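Local coordinates for Lmo0812 protein (Listeria monocytogenes serovar 1/2a, PDB 4YF1), which probably hydrolyses guanosine-3',5'-bis(diphosphate) at its 3'-diphosphate as an HD-domain pyrophosphohydrolase, at residues 163-167 against 168-172; 178-181 against 182-186. All blocks are in the same frame, centred on the assembly; numbering follows the deposited sequence. Where two conformers were deposited one is given.

Contacts 1 and 2 follow one another along the chain: the loop of 163-172, with its turn at 166-169, leads into helix 172-184; contact 2 takes in the C-terminal part of that helix, from A178 on, and the two residues after it. Their centres lie 20 Å apart and their nearest atoms about 6 Å, so they do not touch. What they share is helix 111-132, which meets contact 1 through L111 and K114 and contact 2 through L122, L125, T126 and K129. H35, H59, D60 and D120 converge in a pattern consistent with an HD-type metal site, with no metal bound to them here; the sodium ion sits instead at V62, T65 and M67. Neither contact contributes to either site.

Contact 1 of 2, residues 163-167 against 168-172; sequences YGLNP and SEIPP
E169 folds its carboxylate back over the chain to N166, where OE2 accepts the backbone N-H at 2.8 Å from N166 N. With an N-H...O angle of 173° this bond is almost straight, and it uses the anti lone pair of OE2, the one turned away from the other carboxylate oxygen. The first torsion of E169 (65°) sets CG between its own backbone N and carbonyl carbon, and from there the extended chain reaches back towards N166. The amide of N166 lies nearly parallel to the carboxylate, the planes being 12° apart; ND2 comes to 3.5 Å from OE2 at an angle too poor for a hydrogen bond. A second, backbone bond joins E169 N to N166 O over 3.0 Å. With P167 and S168 both in right-handed helical backbone conformation, it closes a type I beta turn at 166-169 in the loop between helices 147-160 and 172-184, so N166 and E169 are linked in both directions. L165 lies beside this polar pair: its CD2 branch is 3.9 Å from E169 OE2, while CD1 crosses to I170, 4.1 Å from CG1. The CD1 end of I170 comes to 4.1 Å from P167 CA. Helix 111-132 lies against the turn, L111 touching the side chains of L165, E169 and P171, and K114 NZ is hydrogen-bonded to Y163 O.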
loop_
_atom_site.group_PDB
_atom_site.type_symbol
_atom_site.label_atom_id
_atom_site.label_comp_id
_atom_site.label_asym_id
_atom_site.label_seq_id
_atom_site.Cartn_x
_atom_site.Cartn_y
_atom_site.Cartn_z
ATOM N N TYR A 163 -19.112 4.836 -18.681
ATOM C CA TYR A 163 -18.930 4.996 -20.114
ATOM C C TYR A 163 -17.962 3.957 -20.694
ATOM O O TYR A 163 -16.831 3.824 -20.236
ATOM C CB TYR A 163 -18.426 6.391 -20.465
ATOM C CG TYR A 163 -18.438 6.651 -21.967
ATOM C CD1 TYR A 163 -19.636 6.951 -22.625
ATOM C CD2 TYR A 163 -17.270 6.586 -22.727
ATOM C CE1 TYR A 163 -19.675 7.162 -24.006
ATOM C CE2 TYR A 163 -17.292 6.808 -24.106
ATOM C CZ TYR A 163 -18.499 7.095 -24.735
ATOM O OH TYR A 163 -18.552 7.301 -26.086
ATOM N N GLY A 164 -18.449 3.220 -21.672
ATOM C CA GLY A 164 -17.649 2.208 -22.369
ATOM C C GLY A 164 -17.491 0.888 -21.648
ATOM O O GLY A 164 -16.827 -0.024 -22.166
ATOM N N LEU A 165 -18.094 0.740 -20.479
ATOM C CA LEU A 165 -17.989 -0.515 -19.774
ATOM C C LEU A 165 -19.180 -1.421 -20.093
ATOM O O LEU A 165 -20.301 -0.952 -20.285
ATOM C CB LEU A 165 -17.929 -0.280 -18.270
ATOM C CG LEU A 165 -16.694 0.391 -17.676
ATOM C CD1 LEU A 165 -16.875 0.453 -16.158
ATOM C CD2 LEU A 165 -15.422 -0.348 -18.038
ATOM N N ASN A 166 -18.923 -2.726 -20.146
ATOM C CA ASN A 166 -19.981 -3.708 -20.320
ATOM C C ASN A 166 -20.671 -3.885 -18.954
ATOM O O ASN A 166 -20.006 -3.830 -17.917
ATOM C CB ASN A 166 -19.395 -5.036 -20.798
ATOM C CG ASN A 166 -18.740 -4.925 -22.165
ATOM O OD1 ASN A 166 -19.227 -4.209 -23.045
ATOM N ND2 ASN A 166 -17.642 -5.649 -22.359
ATOM N N PRO A 167 -22.004 -4.064 -18.936
ATOM C CA PRO A 167 -22.698 -4.240 -17.651
ATOM C C PRO A 167 -22.097 -5.287 -16.687
ATOM O O PRO A 167 -22.101 -5.065 -15.473
ATOM C CB PRO A 167 -24.112 -4.639 -18.083
ATOM C CG PRO A 167 -24.311 -3.886 -19.355
ATOM C CD PRO A 167 -22.966 -3.901 -20.047
ATOM N N SER A 168 -21.545 -6.376 -17.212
ATOM C CA SER A 168 -20.973 -7.424 -16.357
ATOM C C SER A 168 -19.665 -7.038 -15.631
ATOM O O SER A 168 -19.294 -7.689 -14.664
ATOM C CB SER A 168 -20.730 -8.704 -17.174
ATOM O OG SER A 168 -19.675 -8.522 -18.106
ATOM N N GLU A 169 -18.958 -6.008 -16.093
ATOM C CA GLU A 169 -17.699 -5.616 -15.450
ATOM C C GLU A 169 -17.805 -4.374 -14.523
ATOM O O GLU A 169 -16.813 -4.003 -13.909
ATOM C CB GLU A 169 -16.610 -5.415 -16.511
ATOM C CG GLU A 169 -16.852 -4.263 -17.482
ATOM C CD GLU A 169 -15.915 -4.291 -18.691
ATOM O OE1 GLU A 169 -14.794 -4.835 -18.567
ATOM O OE2 GLU A 169 -16.306 -3.770 -19.769
ATOM N N ILE A 170 -18.978 -3.749 -14.419
ATOM C CA ILE A 170 -19.125 -2.568 -13.519
ATOM C C ILE A 170 -19.037 -3.045 -12.069
ATOM O O ILE A 170 -19.844 -3.867 -11.655
ATOM C CB ILE A 170 -20.457 -1.833 -13.739
ATOM C CG1 ILE A 170 -20.501 -1.282 -15.167
ATOM C CG2 ILE A 170 -20.605 -0.671 -12.741
ATOM C CD1 ILE A 170 -21.863 -0.800 -15.610
ATOM N N PRO A 171 -18.053 -2.545 -11.293
ATOM C CA PRO A 171 -17.975 -3.022 -9.896
ATOM C C PRO A 171 -19.167 -2.614 -9.006
ATOM O O PRO A 171 -19.684 -1.499 -9.151
ATOM C CB PRO A 171 -16.678 -2.397 -9.374
ATOM C CG PRO A 171 -15.901 -2.023 -10.586
ATOM C CD PRO A 171 -16.873 -1.755 -11.683
ATOM N N PRO A 172 -19.588 -3.497 -8.083
ATOM C CA PRO A 172 -20.690 -3.133 -7.184
ATOM C C PRO A 172 -20.456 -1.809 -6.449
ATOM O O PRO A 172 -21.405 -1.079 -6.231
ATOM C CB PRO A 172 -20.724 -4.293 -6.188
ATOM C CG PRO A 172 -20.248 -5.482 -6.985
ATOM C CD PRO A 172 -19.241 -4.939 -7.972
#

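Contact 2 of 2, residues 178-181 against 182-186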
loop_
_atom_site.group_PDB
_atom_site.type_symbol
_atom_site.label_atom_id
_atom_site.label_comp_id
_atom_site.label_asym_id
_atom_site.label_seq_id
_atom_site.Cartn_x
_atom_site.Cartn_y
_atom_site.Cartn_z
ATOM N N ALA A 178 -22.653 6.110 -6.592
ATOM C CA ALA A 178 -23.830 6.768 -7.195
ATOM C C ALA A 178 -24.884 7.152 -6.133
ATOM O O ALA A 178 -25.391 8.287 -6.161
ATOM C CB ALA A 178 -24.455 5.914 -8.269
ATOM N N ARG A 179 -25.200 6.222 -5.212
ATOM C CA ARG A 179 -26.166 6.481 -4.145
ATOM C C ARG A 179 -25.713 7.630 -3.241
ATOM O O ARG A 179 -26.523 8.468 -2.861
ATOM C CB ARG A 179 -26.470 5.225 -3.309
ATOM C CG ARG A 179 -27.237 4.137 -4.046
ATOM C CD ARG A 179 -27.749 3.042 -3.098
ATOM N NE ARG A 179 -26.711 2.477 -2.223
ATOM C CZ ARG A 179 -25.917 1.444 -2.518
ATOM N NH1 ARG A 179 -25.989 0.819 -3.691
ATOM N NH2 ARG A 179 -25.018 1.040 -1.631
ATOM N N LEU A 180 -24.423 7.655 -2.890
ATOM C CA LEU A 180 -23.894 8.751 -2.087
ATOM C C LEU A 180 -24.013 10.107 -2.782
ATOM O O LEU A 180 -24.353 11.117 -2.125
ATOM C CB LEU A 180 -22.439 8.534 -1.675
ATOM C CG LEU A 180 -22.201 7.788 -0.390
ATOM C CD1 LEU A 180 -20.756 7.395 -0.262
ATOM C CD2 LEU A 180 -22.617 8.653 0.787
ATOM N N VAL A 181 -23.709 10.157 -4.086
ATOM C CA VAL A 181 -23.821 11.426 -4.830
ATOM C C VAL A 181 -25.267 11.919 -4.834
ATOM O O VAL A 181 -25.523 13.126 -4.602
ATOM C CB VAL A 181 -23.233 11.299 -6.249
ATOM C CG1 VAL A 181 -23.518 12.531 -7.107
ATOM C CG2 VAL A 181 -21.735 11.065 -6.143
ATOM N N LYS A 182 -26.198 11.002 -5.074
ATOM C CA LYS A 182 -27.634 11.315 -5.081
ATOM C C LYS A 182 -28.113 11.803 -3.707
ATOM O O LYS A 182 -28.922 12.744 -3.618
ATOM C CB LYS A 182 -28.438 10.091 -5.523
ATOM C CG LYS A 182 -29.928 10.339 -5.726
ATOM C CD LYS A 182 -30.599 9.134 -6.366
ATOM C CE LYS A 182 -32.076 9.382 -6.629
ATOM N NZ LYS A 182 -32.741 8.174 -7.199
ATOM N N TRP A 183 -27.589 11.192 -2.644
ATOM C CA TRP A 183 -27.957 11.569 -1.267
ATOM C C TRP A 183 -27.409 12.946 -0.880
ATOM O O TRP A 183 -28.137 13.785 -0.352
ATOM C CB TRP A 183 -27.441 10.547 -0.243
ATOM C CG TRP A 183 -28.047 10.739 1.159
ATOM C CD1 TRP A 183 -29.191 10.163 1.638
ATOM C CD2 TRP A 183 -27.531 11.551 2.231
ATOM N NE1 TRP A 183 -29.424 10.569 2.931
ATOM C CE2 TRP A 183 -28.423 11.418 3.322
ATOM C CE3 TRP A 183 -26.414 12.387 2.370
ATOM C CZ2 TRP A 183 -28.233 12.099 4.545
ATOM C CZ3 TRP A 183 -26.212 13.056 3.597
ATOM C CH2 TRP A 183 -27.124 12.907 4.663
ATOM N N ILE A 184 -26.125 13.162 -1.110
ATOM C CA ILE A 184 -25.499 14.417 -0.758
ATOM C C ILE A 184 -25.949 15.605 -1.638
ATOM O O ILE A 184 -26.212 16.674 -1.108
ATOM C CB ILE A 184 -23.967 14.293 -0.754
ATOM C CG1 ILE A 184 -23.534 13.316 0.342
ATOM C CG2 ILE A 184 -23.281 15.652 -0.572
ATOM C CD1 ILE A 184 -22.080 12.926 0.284
ATOM N N PHE A 185 -26.071 15.405 -2.950
ATOM C CA PHE A 185 -26.354 16.501 -3.901
ATOM C C PHE A 185 -27.736 16.485 -4.582
ATOM O O PHE A 185 -27.868 16.936 -5.723
ATOM C CB PHE A 185 -25.247 16.522 -4.991
ATOM C CG PHE A 185 -23.849 16.654 -4.440
ATOM C CD1 PHE A 185 -23.380 17.871 -3.971
ATOM C CD2 PHE A 185 -22.984 15.570 -4.415
ATOM C CE1 PHE A 185 -22.086 18.007 -3.490
ATOM C CE2 PHE A 185 -21.696 15.697 -3.924
ATOM C CZ PHE A 185 -21.245 16.920 -3.454
ATOM N N LYS A 186 -28.749 15.959 -3.904
ATOM C CA LYS A 186 -30.117 15.928 -4.469
ATOM C C LYS A 186 -30.691 17.325 -4.727
ATOM O O LYS A 186 -30.631 18.192 -3.861
ATOM C CB LYS A 186 -31.078 15.134 -3.563
ATOM C CG LYS A 186 -30.953 15.419 -2.065
ATOM C CD LYS A 186 -31.852 14.507 -1.241
ATOM C CE LYS A 186 -31.466 14.537 0.233
ATOM N NZ LYS A 186 -31.471 15.920 0.791
#
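Four backbone hydrogen bonds, each from residue i+4 to residue i, join the two segments: K182 N to A178 O (3.0 Å), W183 N to R179 O (2.9 Å), I184 N to L180 O (2.9 Å) and F185 N to V181 O (2.9 Å). The N-H...O angles run from 149° for W183 to 171° for I184. Apolar contacts repeat the same spacing. L180 CD2 meets I184 CD1 at 4.3 Å, and V181 CG1, anti to its own backbone N (chi1 172°), crosses towards F185, ending 4.1 Å from CD2. The F185 ring presents its edge to V181 O, which lies near the ring plane, and I184 CG2 sits over the centre of one face, 3.6 Å above the plane. Beyond the two segments, L180 packs on L122, T126 and K129, V181 on L125, Q155 and K158, and F185 on K151 and N154, while W183 makes a cation-pi contact with K129. F185 is the first residue to leave helical backbone angles, although its N-H still completes the alpha-helical bonding: these are the last two turns of C-terminal helix 172-184, packed against helices 111-132 and 147-160 in an all-helical fold consistent with the HD-domain family.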